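Local structure of pyruvate carboxylase n-terminal domain (Aquifex aeolicus, 1ULZ) at residues K92-E96 against A97-F101; N61-R64 against I65-L68. The protein is the biotin carboxylase subunit of pyruvate carboxylase, built from an N-terminal Rossmann-like domain, an ATP-grasp domain and a biotin carboxylase C-terminal domain. The protein carries 1 engineered substitution. All coordinates share one frame; numbering follows the deposited sequence.

Interaction 1 of 2, residues K92-E96 against A97-F101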
ATOM      1  N   LYS A  92       2.270  18.620 -30.395  1.00 24.76           N
ATOM      2  CA  LYS A  92       2.092  19.883 -31.112  1.00 26.02           C
ATOM      3  C   LYS A  92       0.643  19.997 -31.593  1.00 26.45           C
ATOM      4  O   LYS A  92      -0.017  21.021 -31.394  1.00 26.12           O
ATOM      5  CB  LYS A  92       3.059  19.940 -32.300  1.00 27.37           C
ATOM      6  CG  LYS A  92       3.041  21.229 -33.112  1.00 31.05           C
ATOM      7  CD  LYS A  92       4.128  21.181 -34.191  1.00 35.51           C
ATOM      8  CE  LYS A  92       4.118  22.420 -35.097  1.00 37.60           C
ATOM      9  NZ  LYS A  92       2.862  22.517 -35.902  1.00 39.89           N
ATOM     10  N   MET A  93       0.145  18.931 -32.212  1.00 27.07           N
ATOM     11  CA  MET A  93      -1.226  18.921 -32.704  1.00 27.82           C
ATOM     12  C   MET A  93      -2.230  19.193 -31.577  1.00 27.68           C
ATOM     13  O   MET A  93      -3.199  19.928 -31.768  1.00 28.07           O
ATOM     14  CB  MET A  93      -1.517  17.582 -33.385  1.00 28.47           C
ATOM     15  CG  MET A  93      -0.794  17.401 -34.713  1.00 30.99           C
ATOM     16  SD  MET A  93      -0.760  15.678 -35.282  1.00 32.35           S
ATOM     17  CE  MET A  93      -2.506  15.410 -35.674  1.00 31.88           C
ATOM     18  N   CYS A  94      -1.994  18.615 -30.401  1.00 27.88           N
ATOM     19  CA  CYS A  94      -2.888  18.828 -29.265  1.00 27.57           C
ATOM     20  C   CYS A  94      -2.962  20.313 -28.916  1.00 28.51           C
ATOM     21  O   CYS A  94      -4.048  20.871 -28.739  1.00 27.35           O
ATOM     22  CB  CYS A  94      -2.398  18.049 -28.038  1.00 27.12           C
ATOM     23  SG  CYS A  94      -2.756  16.275 -28.069  1.00 27.44           S
ATOM     24  N   GLU A  95      -1.794  20.943 -28.808  1.00 29.61           N
ATOM     25  CA  GLU A  95      -1.716  22.362 -28.476  1.00 30.97           C
ATOM     26  C   GLU A  95      -2.517  23.188 -29.480  1.00 30.55           C
ATOM     27  O   GLU A  95      -3.374  23.977 -29.100  1.00 29.99           O
ATOM     28  CB  GLU A  95      -0.259  22.833 -28.481  1.00 31.41           C
ATOM     29  CG  GLU A  95      -0.070  24.260 -27.990  1.00 35.28           C
ATOM     30  CD  GLU A  95       1.360  24.754 -28.152  1.00 37.09           C
ATOM     31  OE1 GLU A  95       1.751  25.105 -29.289  1.00 39.31           O
ATOM     32  OE2 GLU A  95       2.097  24.782 -27.141  1.00 36.83           O
ATOM     33  N   GLU A  96      -2.237  22.986 -30.763  1.00 30.46           N
ATOM     34  CA  GLU A  96      -2.915  23.716 -31.829  1.00 31.91           C
ATOM     35  C   GLU A  96      -4.427  23.525 -31.812  1.00 31.13           C
ATOM     36  O   GLU A  96      -5.174  24.403 -32.242  1.00 29.59           O
ATOM     37  CB  GLU A  96      -2.335  23.288 -33.181  1.00 34.04           C
ATOM     38  CG  GLU A  96      -0.812  23.392 -33.205  1.00 38.21           C
ATOM     39  CD  GLU A  96      -0.190  22.969 -34.519  1.00 40.67           C
ATOM     40  OE1 GLU A  96      -0.633  21.948 -35.101  1.00 42.99           O
ATOM     41  OE2 GLU A  96       0.763  23.648 -34.965  1.00 42.44           O
ATOM     42  N   ALA A  97      -4.882  22.383 -31.299  1.00 30.33           N
ATOM     43  CA  ALA A  97      -6.312  22.098 -31.235  1.00 28.33           C
ATOM     44  C   ALA A  97      -6.923  22.616 -29.940  1.00 27.67           C
ATOM     45  O   ALA A  97      -8.122  22.480 -29.710  1.00 27.03           O
ATOM     46  CB  ALA A  97      -6.552  20.597 -31.360  1.00 28.85           C
ATOM     47  N   GLY A  98      -6.094  23.205 -29.086  1.00 27.23           N
ATOM     48  CA  GLY A  98      -6.596  23.729 -27.828  1.00 27.50           C
ATOM     49  C   GLY A  98      -6.701  22.690 -26.723  1.00 27.68           C
ATOM     50  O   GLY A  98      -7.360  22.926 -25.705  1.00 27.57           O
ATOM     51  N   ILE A  99      -6.050  21.546 -26.917  1.00 25.73           N
ATOM     52  CA  ILE A  99      -6.069  20.466 -25.929  1.00 26.63           C
ATOM     53  C   ILE A  99      -4.788  20.457 -25.090  1.00 26.32           C
ATOM     54  O   ILE A  99      -3.685  20.591 -25.621  1.00 27.37           O
ATOM     55  CB  ILE A  99      -6.238  19.088 -26.624  1.00 26.46           C
ATOM     56  CG1 ILE A  99      -7.652  18.981 -27.210  1.00 27.40           C
ATOM     57  CG2 ILE A  99      -5.962  17.957 -25.644  1.00 26.61           C
ATOM     58  CD1 ILE A  99      -7.869  17.774 -28.102  1.00 25.95           C
ATOM     59  N   THR A 100      -4.936  20.310 -23.778  1.00 25.61           N
ATOM     60  CA  THR A 100      -3.779  20.289 -22.892  1.00 25.08           C
ATOM     61  C   THR A 100      -3.088  18.932 -22.885  1.00 25.13           C
ATOM     62  O   THR A 100      -3.625  17.952 -22.364  1.00 25.12           O
ATOM     63  CB  THR A 100      -4.166  20.635 -21.439  1.00 25.60           C
ATOM     64  OG1 THR A 100      -4.663  21.976 -21.381  1.00 24.82           O
ATOM     65  CG2 THR A 100      -2.953  20.515 -20.519  1.00 25.99           C
ATOM     66  N   PHE A 101      -1.903  18.870 -23.480  1.00 24.56           N
ATOM     67  CA  PHE A 101      -1.146  17.629 -23.497  1.00 24.97           C
ATOM     68  C   PHE A 101      -0.478  17.530 -22.126  1.00 25.84           C
ATOM     69  O   PHE A 101       0.255  18.434 -21.714  1.00 26.77           O
ATOM     70  CB  PHE A 101      -0.104  17.660 -24.622  1.00 24.32           C
ATOM     71  CG  PHE A 101       0.719  16.399 -24.739  1.00 24.78           C
ATOM     72  CD1 PHE A 101       1.940  16.285 -24.086  1.00 24.96           C
ATOM     73  CD2 PHE A 101       0.274  15.333 -25.505  1.00 23.63           C
ATOM     74  CE1 PHE A 101       2.704  15.131 -24.199  1.00 24.72           C
ATOM     75  CE2 PHE A 101       1.033  14.170 -25.623  1.00 23.58           C
ATOM     76  CZ  PHE A 101       2.247  14.070 -24.970  1.00 24.27           C
TER

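Interaction 2 of 2, residues N61-R64 against I65-L68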
ATOM      1  N   ASN A  61      -3.281   6.611 -33.820  1.00 30.02           N
ATOM      2  CA  ASN A  61      -3.864   7.507 -34.806  1.00 28.32           C
ATOM      3  C   ASN A  61      -4.057   8.878 -34.177  1.00 27.73           C
ATOM      4  O   ASN A  61      -5.057   9.146 -33.511  1.00 25.28           O
ATOM      5  CB  ASN A  61      -5.198   6.962 -35.316  1.00 30.03           C
ATOM      6  CG  ASN A  61      -5.653   7.659 -36.580  1.00 31.81           C
ATOM      7  OD1 ASN A  61      -5.784   8.880 -36.607  1.00 32.05           O
ATOM      8  ND2 ASN A  61      -5.888   6.886 -37.639  1.00 30.59           N
ATOM      9  N   LYS A  62      -3.075   9.742 -34.403  1.00 27.61           N
ATOM     10  CA  LYS A  62      -3.068  11.091 -33.853  1.00 27.85           C
ATOM     11  C   LYS A  62      -4.329  11.934 -34.067  1.00 27.75           C
ATOM     12  O   LYS A  62      -4.893  12.477 -33.112  1.00 26.60           O
ATOM     13  CB  LYS A  62      -1.846  11.850 -34.390  1.00 27.88           C
ATOM     14  CG  LYS A  62      -0.509  11.252 -33.973  1.00 25.43           C
ATOM     15  CD  LYS A  62       0.663  12.151 -34.371  1.00 26.83           C
ATOM     16  CE  LYS A  62       0.770  12.301 -35.880  1.00 27.67           C
ATOM     17  NZ  LYS A  62       1.099  10.993 -36.523  1.00 27.58           N
ATOM     18  N   GLN A  63      -4.775  12.043 -35.312  1.00 27.73           N
ATOM     19  CA  GLN A  63      -5.944  12.858 -35.617  1.00 27.22           C
ATOM     20  C   GLN A  63      -7.263  12.312 -35.079  1.00 26.23           C
ATOM     21  O   GLN A  63      -8.099  13.072 -34.597  1.00 25.81           O
ATOM     22  CB  GLN A  63      -6.053  13.071 -37.127  1.00 29.83           C
ATOM     23  CG  GLN A  63      -7.100  14.089 -37.502  1.00 32.73           C
ATOM     24  CD  GLN A  63      -6.827  15.431 -36.855  1.00 36.23           C
ATOM     25  OE1 GLN A  63      -5.713  15.947 -36.938  1.00 38.34           O
ATOM     26  NE2 GLN A  63      -7.842  16.008 -36.212  1.00 36.29           N
ATOM     27  N   ARG A  64      -7.461  11.003 -35.163  1.00 25.54           N
ATOM     28  CA  ARG A  64      -8.705  10.418 -34.663  1.00 25.57           C
ATOM     29  C   ARG A  64      -8.859  10.673 -33.165  1.00 24.35           C
ATOM     30  O   ARG A  64      -9.949  10.997 -32.683  1.00 23.61           O
ATOM     31  CB  ARG A  64      -8.740   8.910 -34.920  1.00 25.00           C
ATOM     32  CG  ARG A  64     -10.063   8.284 -34.525  1.00 27.86           C
ATOM     33  CD  ARG A  64     -10.085   6.780 -34.739  1.00 29.10           C
ATOM     34  NE  ARG A  64     -10.047   6.420 -36.151  1.00 30.48           N
ATOM     35  CZ  ARG A  64      -9.098   5.668 -36.698  1.00 32.76           C
ATOM     36  NH1 ARG A  64      -9.135   5.383 -37.995  1.00 32.38           N
ATOM     37  NH2 ARG A  64      -8.108   5.204 -35.943  1.00 31.56           N
ATOM     38  N   ILE A  65      -7.757  10.531 -32.437  1.00 23.83           N
ATOM     39  CA  ILE A  65      -7.766  10.732 -30.995  1.00 23.88           C
ATOM     40  C   ILE A  65      -8.037  12.192 -30.643  1.00 24.04           C
ATOM     41  O   ILE A  65      -8.815  12.485 -29.732  1.00 24.69           O
ATOM     42  CB  ILE A  65      -6.436  10.246 -30.376  1.00 23.22           C
ATOM     43  CG1 ILE A  65      -6.392   8.713 -30.429  1.00 21.54           C
ATOM     44  CG2 ILE A  65      -6.301  10.744 -28.939  1.00 23.08           C
ATOM     45  CD1 ILE A  65      -5.045   8.114 -30.106  1.00 22.83           C
ATOM     46  N   ILE A  66      -7.403  13.110 -31.366  1.00 25.14           N
ATOM     47  CA  ILE A  66      -7.626  14.534 -31.131  1.00 24.78           C
ATOM     48  C   ILE A  66      -9.090  14.855 -31.430  1.00 25.24           C
ATOM     49  O   ILE A  66      -9.762  15.532 -30.651  1.00 25.76           O
ATOM     50  CB  ILE A  66      -6.693  15.400 -32.021  1.00 25.55           C
ATOM     51  CG1 ILE A  66      -5.289  15.428 -31.408  1.00 26.02           C
ATOM     52  CG2 ILE A  66      -7.251  16.807 -32.165  1.00 24.09           C
ATOM     53  CD1 ILE A  66      -4.272  16.209 -32.208  1.00 27.32           C
ATOM     54  N   ASN A  67      -9.597  14.343 -32.549  1.00 25.64           N
ATOM     55  CA  ASN A  67     -10.987  14.588 -32.912  1.00 25.55           C
ATOM     56  C   ASN A  67     -11.971  14.083 -31.866  1.00 23.74           C
ATOM     57  O   ASN A  67     -12.941  14.771 -31.543  1.00 24.50           O
ATOM     58  CB  ASN A  67     -11.311  13.955 -34.266  1.00 27.11           C
ATOM     59  CG  ASN A  67     -10.670  14.699 -35.417  1.00 29.91           C
ATOM     60  OD1 ASN A  67     -10.129  15.792 -35.237  1.00 29.61           O
ATOM     61  ND2 ASN A  67     -10.731  14.117 -36.607  1.00 28.05           N
ATOM     62  N   LEU A  68     -11.733  12.884 -31.341  1.00 22.40           N
ATOM     63  CA  LEU A  68     -12.624  12.331 -30.327  1.00 20.91           C
ATOM     64  C   LEU A  68     -12.627  13.235 -29.094  1.00 21.11           C
ATOM     65  O   LEU A  68     -13.683  13.584 -28.576  1.00 23.07           O
ATOM     66  CB  LEU A  68     -12.186  10.909 -29.938  1.00 21.55           C
ATOM     67  CG  LEU A  68     -12.952  10.238 -28.786  1.00 21.34           C
ATOM     68  CD1 LEU A  68     -14.418  10.093 -29.139  1.00 18.12           C
ATOM     69  CD2 LEU A  68     -12.340   8.879 -28.491  1.00 20.38           C
TER

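Interaction 1 of 2, residues K92-E96 against A97-F101
Backbone hydrogen bonds tie Cys-94 and Glu-95, in the last turn of the helix, to Gly-98 and Ile-99, just past its end. Ile-99 N reaches back to Cys-94 O at 2.8 Å, and Gly-98 N bonds Glu-95 O, also at 2.8 Å, arriving from well above that carbonyl plane. Ala-97 N keeps the helical pattern by bonding Met-93 O at 3.0 Å, and adds a weak second bond to Cys-94 O. Cys-94 O thus takes the Ile-99 bond and, weakly, that of Ala-97 as the helix unwinds. Gly-98 has positive phi (84°), a conformation that glycine adopts readily; with the two bonds back into the last turn this is a Schellman motif. It reverses the chain between helix 88-96 and strand 100-101, the second half of a beta-alpha-beta unit that begins with strand 76-78 in the parallel sheet of the Rossmann-like domain.

Apolar contacts close the inner side of this turn. The CB atoms of Cys-94 and Ile-99 lie 4.2 Å apart, and both side chains also rest on Ile-77 of strand 76-78. Cys-94 SG, set beside its own backbone N and anti to the carbonyl carbon (chi1 -78°), meets the ring of Phe-101 at its edge. This sulfur-aromatic contact runs from SG to CD2 of Phe-101 at 4.1 Å, with the sulfur near the ring plane and not over a face. Phe-101 also packs against Pro-79 and Ile-109.

Charge appears on the outer side of the helix, where Lys-92 NZ and Glu-96 OE2 form a salt bridge of 2.6 Å, one turn apart. The ammonium approaches from above the carboxylate plane, and the extended chain of Glu-96 carries its carboxylate back along the helix to meet it.

Interaction 2 of 2, residues N61-R64 against I65-L68
A local contact along the first two turns of helix 62-71 joins Asn-61 through Arg-64 to Ile-65 through Leu-68, in the Rossmann-like domain, packed beside helix 88-96 and against strand 28-32 of the parallel sheet. Regular backbone bonds carry it, each amide from Ile-65 to Leu-68 bonding the carbonyl four residues earlier. The series opens with Ile-65 N to Asn-61 O at 3.2 Å. It closes with Leu-68 N to Arg-64 O at 2.9 Å.

Asn-61 is the N-cap. Its OD1 accepts from Arg-64 N at 3.1 Å in a nearly straight bond (163°), with the N-H arriving from above the amide plane, while its backbone oxygen takes Ile-65 N. Two amides of the first turn are satisfied by this one residue. Asp-57 bonds Asn-61 ND2 through one carboxylate oxygen and makes a salt bridge to Arg-64 NH2 through the other.

On the exposed face, Gln-63 and Asn-67 meet one turn apart. The chain of Gln-63 bends at chi2 (58°) and brings NE2 forward along the helix to OD1 of Asn-67. The two atoms are modelled 2.5 Å apart, implausibly short for an N-H...O bond, so the exact placing of the amide ends is doubtful. As modelled, the two amide planes are turned 53° from each other. Asn-67 CG sits beside its own backbone N, with CG 3.2 Å from Gln-63 O.

The buried flanks are aliphatic. CG1 of Ile-65 lies 3.4 Å from Asn-61 O, and CG1 of Ile-66 packs in the same way against Lys-62 O, each branch folding back along the preceding turn. Ile-65 and Leu-68 face Ile-31 of strand 28-32, whereas Ile-66 covers Phe-90 and Met-93 of the neighbouring helix.

In the fold
Both contacts are local, partly buried and deal with helix ends in the same Rossmann-like domain: interaction 2 starts helix 62-71 with a side-chain cap, interaction 1 finishes helix 88-96 with a glycine turn made by backbone alone. The two helices pack together, their contact centres about 11 Å apart. Met-93 bridges them, its CB 3.3 Å from Ile-66 CD1. In both, buried apolar side chains turn to the sheet, Ile-99 and Cys-94 to strand 76-78, Ile-65 and Leu-68 to strand 28-32. Toward the surface, 92-96 holds its salt bridge within itself, whereas in 61-68 the charged partner of Arg-64 is Asp-57, outside the segments, beside the Gln-63 and Asn-67 amides.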